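Local structure of large adhesion protein (Lap) involved in biofilm formation (Marinobacter hydrocarbonoclasticus, 6XI3) at residues A119-A124 against D203-A208; L93-L98 against T147-P152. The protein probably extends a bacterial adhesin away from the cell surface for biofilm formation, as a string of tandem Ig-like beta-sandwich domains with calcium ions at their junctions. All blocks are in the same frame, centred on the assembly; numbering follows the deposited sequence.

From the N terminus, the chain first supplies 93-98, at the start of strand 96-105, then 119-124, where strand 111-120 ends and the linker to the next beta-sandwich begins. Past that junction come 147-152, where strand 140-148 ends, and finally the turn at residues 203-208, between strands 193-202 and 208-217. Contact 2 closes a loop of 48 intervening residues from 93-98 to 147-152, and contact 1 one of 78 from 119-124 to 203-208. The two loops cross, since their segments alternate along the chain. The contact centres lie about 6 Å apart around one calcium ion, where contacts 1 and 2 together tie the end of one sandwich to the facing end of the next.

Contact 1: residues A119-A124 against D203-A208; sequences ALDATA and DRNGNA. With CA (calcium ion), chain E.
The side chains of Asp-121 and Asn-205 converge on one calcium ion by different torsions: Asp-121 swings CG anti to its own N (chi1 -171°), while Asn-205 turns CG anti to its carbonyl carbon (chi1 -63°). Each offers its OD1 at 2.3 Å from the calcium. The two oxygens, Asp-121 OD1 and Asn-205 OD1, lie 3.1 Å apart, drawn together by the shared metal, with carboxylate and amide planes inclined by 36°. The other arm of the amide is used too: Asn-205 ND2 donates to Leu-120 O at 3.0 Å in a nearly straight bond. That carbonyl lies close to the amide plane, although the donor stands above the carbonyl's own plane. Held by both arms, the amide has its flip fixed, oxygen to metal and nitrogen to backbone. Thr-123 O and a water add further ligands to the calcium.

Behind the ligand, Asp-203 shapes the turn. Its OD1 takes Asn-205 N at 2.9 Å, an Asx turn, and Asn-207 N at 3.0 Å from the opposite carboxylate face; its OD2 accepts from the calcium-bound water, making Asp-203 a second-shell residue. Asp-95 and Asp-149 complete the site. Strand 111-120 leads into it from the edge of the first sandwich's four-stranded sheet, and the 203-208 turn joins strands 193-202 and 208-217 of the second.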
loop_
_atom_site.group_PDB
_atom_site.type_symbol
_atom_site.label_atom_id
_atom_site.label_comp_id
_atom_site.label_asym_id
_atom_site.label_seq_id
_atom_site.Cartn_x
_atom_site.Cartn_y
_atom_site.Cartn_z
ATOM N N ALA A 119 0.619 4.240 50.286
ATOM C CA ALA A 119 0.932 4.463 48.857
ATOM C C ALA A 119 1.015 5.976 48.613
ATOM O O ALA A 119 0.253 6.721 49.267
ATOM C CB ALA A 119 -0.134 3.782 48.032
ATOM N N LEU A 120 1.945 6.406 47.754
ATOM C CA LEU A 120 2.108 7.807 47.316
ATOM C C LEU A 120 1.757 7.889 45.822
ATOM O O LEU A 120 2.282 7.059 45.043
ATOM C CB LEU A 120 3.561 8.219 47.548
ATOM C CG LEU A 120 3.949 9.636 47.128
ATOM C CD1 LEU A 120 3.134 10.698 47.860
ATOM C CD2 LEU A 120 5.432 9.875 47.374
ATOM N N ASP A 121 0.927 8.868 45.455
ATOM C CA ASP A 121 0.539 9.143 44.045
ATOM C C ASP A 121 0.379 10.650 43.878
ATOM O O ASP A 121 -0.745 11.133 43.830
ATOM C CB ASP A 121 -0.684 8.338 43.631
ATOM C CG ASP A 121 -0.979 8.430 42.128
ATOM O OD1 ASP A 121 -0.130 8.943 41.341
ATOM O OD2 ASP A 121 -2.019 7.945 41.762
ATOM N N ALA A 122 1.513 11.331 43.936
ATOM C CA ALA A 122 1.660 12.783 43.828
ATOM C C ALA A 122 1.856 13.153 42.362
ATOM O O ALA A 122 1.720 14.326 42.099
ATOM C CB ALA A 122 2.833 13.253 44.653
ATOM N N THR A 123 2.224 12.213 41.479
ATOM C CA THR A 123 2.538 12.533 40.050
ATOM C C THR A 123 1.687 11.668 39.103
ATOM O O THR A 123 1.690 10.427 39.246
ATOM C CB THR A 123 4.043 12.405 39.782
ATOM O OG1 THR A 123 4.747 13.175 40.752
ATOM C CG2 THR A 123 4.455 12.908 38.417
ATOM N N ALA A 124 0.959 12.299 38.176
ATOM C CA ALA A 124 0.160 11.605 37.141
ATOM C C ALA A 124 1.136 10.936 36.165
ATOM O O ALA A 124 2.064 11.609 35.720
ATOM C CB ALA A 124 -0.775 12.564 36.419
ATOM N N ASP A 203 3.668 3.172 34.958
ATOM C CA ASP A 203 4.059 4.222 35.914
ATOM C C ASP A 203 4.240 3.537 37.282
ATOM O O ASP A 203 3.949 2.319 37.439
ATOM C CB ASP A 203 3.083 5.402 35.874
ATOM C CG ASP A 203 1.765 5.195 36.578
ATOM O OD1 ASP A 203 1.628 4.180 37.306
ATOM O OD2 ASP A 203 0.880 6.066 36.409
ATOM N N ARG A 204 4.745 4.278 38.242
ATOM C CA ARG A 204 5.170 3.688 39.533
ATOM C C ARG A 204 3.940 3.301 40.349
ATOM O O ARG A 204 4.121 2.658 41.382
ATOM C CB ARG A 204 6.020 4.694 40.281
ATOM C CG ARG A 204 7.305 5.092 39.588
ATOM C CD ARG A 204 8.009 5.986 40.577
ATOM N NE ARG A 204 9.349 6.353 40.207
ATOM C CZ ARG A 204 9.699 7.469 39.590
ATOM N NH1 ARG A 204 8.793 8.334 39.181
ATOM N NH2 ARG A 204 10.963 7.684 39.317
ATOM N N ASN A 205 2.729 3.689 39.941
ATOM C CA ASN A 205 1.509 3.198 40.632
ATOM C C ASN A 205 0.922 1.999 39.882
ATOM O O ASN A 205 -0.163 1.598 40.222
ATOM C CB ASN A 205 0.494 4.315 40.862
ATOM C CG ASN A 205 1.046 5.387 41.766
ATOM O OD1 ASN A 205 1.589 6.375 41.274
ATOM N ND2 ASN A 205 0.923 5.178 43.074
ATOM N N GLY A 206 1.639 1.415 38.932
ATOM C CA GLY A 206 1.182 0.190 38.248
ATOM C C GLY A 206 0.186 0.462 37.126
ATOM O O GLY A 206 -0.495 -0.492 36.736
ATOM N N ASN A 207 0.109 1.693 36.602
ATOM C CA ASN A 207 -0.878 2.050 35.546
ATOM C C ASN A 207 -0.164 2.031 34.194
ATOM O O ASN A 207 0.963 2.610 34.084
ATOM C CB ASN A 207 -1.538 3.417 35.751
ATOM C CG ASN A 207 -2.240 3.552 37.084
ATOM O OD1 ASN A 207 -1.763 4.263 37.955
ATOM N ND2 ASN A 207 -3.316 2.820 37.279
ATOM N N ALA A 208 -0.787 1.394 33.195
ATOM C CA ALA A 208 -0.271 1.403 31.808
ATOM C C ALA A 208 -0.321 2.849 31.306
ATOM O O ALA A 208 -1.358 3.484 31.488
ATOM C CB ALA A 208 -1.080 0.462 30.940
HETATM CA CA CA E . 1.730 8.357 40.163
HETATM O O HOH W 1 0.330 7.549 38.407
#

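Contact 2: residues L93-L98 against T147-P152; sequences LVDGSL and TTDVAP. With CA (calcium ion), chain E.
The backbones at Asp-95 and Asp-149 stay 7.2 Å apart between their CA atoms, Asp-149 having a positive phi of 59° just after strand 140-148. The segments meet through these two carboxylates and the calcium they share. Asp-149 reaches the metal with CG anti to its backbone N (chi1 -155°), while CG of Asp-95 lies anti to its carbonyl carbon. Asp-95 OD2 binds the metal at 2.3 Å and Asp-149 OD2 at 2.1 Å. The same two oxygens approach within 3.1 Å of each other, a closeness that the cation probably pays for by offsetting their negative charge. The carboxylate planes are almost perpendicular, 87° apart, and the CB of Asp-95 packs 3.5 Å from Asp-149 OD1. On the side away from the calcium, a water takes the N-H of Asp-95 N at 2.9 Å and donates to Asp-149 OD1 at 2.8 Å, a second bridge between the segments. Asp-149 OD1 also has a salt bridge to Arg-204 NH1, and Asp-95 OD1 accepts from Ala-122 N. Asp-95 precedes strand 96-105, whose Gly-96 pairs with Leu-120 on strand 111-120; across the calcium, strand 140-148 belongs to the next domain's sheet, between strands 126-135 and 180-186.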
loop_
_atom_site.group_PDB
_atom_site.type_symbol
_atom_site.label_atom_id
_atom_site.label_comp_id
_atom_site.label_asym_id
_atom_site.label_seq_id
_atom_site.Cartn_x
_atom_site.Cartn_y
_atom_site.Cartn_z
ATOM N N LEU A 93 10.310 11.924 47.918
ATOM C CA LEU A 93 10.077 10.499 47.622
ATOM C C LEU A 93 9.365 10.398 46.272
ATOM O O LEU A 93 8.681 11.371 45.872
ATOM C CB LEU A 93 9.264 9.824 48.720
ATOM C CG LEU A 93 9.888 9.918 50.116
ATOM C CD1 LEU A 93 9.036 9.177 51.137
ATOM C CD2 LEU A 93 11.307 9.390 50.111
ATOM N N VAL A 94 9.530 9.250 45.620
ATOM C CA VAL A 94 8.808 8.924 44.361
ATOM C C VAL A 94 7.556 8.123 44.692
ATOM O O VAL A 94 7.487 7.529 45.770
ATOM C CB VAL A 94 9.710 8.205 43.343
ATOM C CG1 VAL A 94 10.874 9.093 42.949
ATOM C CG2 VAL A 94 10.181 6.832 43.812
ATOM N N ASP A 95 6.624 8.097 43.741
ATOM C CA ASP A 95 5.333 7.384 43.835
ATOM C C ASP A 95 5.573 5.878 43.985
ATOM O O ASP A 95 6.632 5.371 43.574
ATOM C CB ASP A 95 4.433 7.717 42.633
ATOM C CG ASP A 95 3.768 9.086 42.694
ATOM O OD1 ASP A 95 4.069 9.855 43.659
ATOM O OD2 ASP A 95 2.919 9.363 41.807
ATOM N N GLY A 96 4.556 5.205 44.505
ATOM C CA GLY A 96 4.555 3.767 44.786
ATOM C C GLY A 96 4.392 3.533 46.274
ATOM O O GLY A 96 3.819 4.411 46.971
ATOM N N SER A 97 4.889 2.401 46.757
ATOM C CA SER A 97 4.752 1.998 48.175
ATOM C C SER A 97 5.599 2.933 49.044
ATOM O O SER A 97 6.652 3.395 48.601
ATOM C CB SER A 97 5.173 0.573 48.354
ATOM O OG SER A 97 6.537 0.468 47.956
ATOM N N LEU A 98 5.123 3.206 50.248
ATOM C CA LEU A 98 5.903 3.863 51.321
ATOM C C LEU A 98 5.996 2.855 52.448
ATOM O O LEU A 98 4.932 2.319 52.814
ATOM C CB LEU A 98 5.169 5.108 51.825
ATOM C CG LEU A 98 4.953 6.205 50.796
ATOM C CD1 LEU A 98 4.088 7.317 51.373
ATOM C CD2 LEU A 98 6.297 6.734 50.323
ATOM N N THR A 147 8.454 10.507 29.422
ATOM C CA THR A 147 7.524 9.865 30.366
ATOM C C THR A 147 7.390 10.756 31.586
ATOM O O THR A 147 8.281 11.561 31.817
ATOM C CB THR A 147 8.004 8.453 30.747
ATOM O OG1 THR A 147 9.233 8.559 31.461
ATOM C CG2 THR A 147 8.172 7.573 29.529
ATOM N N THR A 148 6.348 10.507 32.366
ATOM C CA THR A 148 6.114 11.113 33.691
ATOM C C THR A 148 5.751 9.973 34.643
ATOM O O THR A 148 4.907 9.151 34.278
ATOM C CB THR A 148 4.996 12.167 33.601
ATOM O OG1 THR A 148 5.389 13.114 32.615
ATOM C CG2 THR A 148 4.751 12.887 34.904
ATOM N N ASP A 149 6.363 9.942 35.828
ATOM C CA ASP A 149 6.128 8.901 36.857
ATOM C C ASP A 149 6.442 7.486 36.344
ATOM O O ASP A 149 5.846 6.536 36.836
ATOM C CB ASP A 149 4.693 8.918 37.382
ATOM C CG ASP A 149 4.638 8.314 38.788
ATOM O OD1 ASP A 149 5.702 8.313 39.410
ATOM O OD2 ASP A 149 3.567 7.805 39.194
ATOM N N VAL A 150 7.368 7.342 35.411
ATOM C CA VAL A 150 7.932 6.020 35.016
ATOM C C VAL A 150 9.380 5.967 35.497
ATOM O O VAL A 150 10.115 6.916 35.209
ATOM C CB VAL A 150 7.859 5.820 33.491
ATOM C CG1 VAL A 150 8.492 4.488 33.075
ATOM C CG2 VAL A 150 6.431 5.938 33.008
ATOM N N ALA A 151 9.759 4.903 36.211
ATOM C CA ALA A 151 11.070 4.795 36.894
ATOM C C ALA A 151 12.177 4.747 35.856
ATOM O O ALA A 151 12.076 4.001 34.888
ATOM C CB ALA A 151 11.135 3.562 37.782
ATOM N N PRO A 152 13.286 5.485 36.040
ATOM C CA PRO A 152 14.480 5.260 35.224
ATOM C C PRO A 152 14.860 3.769 35.205
ATOM O O PRO A 152 14.544 3.070 36.171
ATOM C CB PRO A 152 15.534 6.143 35.902
ATOM C CG PRO A 152 14.720 7.256 36.496
ATOM C CD PRO A 152 13.453 6.589 36.996
HETATM CA CA CA E . 1.730 8.357 40.163
HETATM O O HOH W 2 6.893 9.815 41.385
HETATM O O HOH W 1 0.330 7.549 38.407
#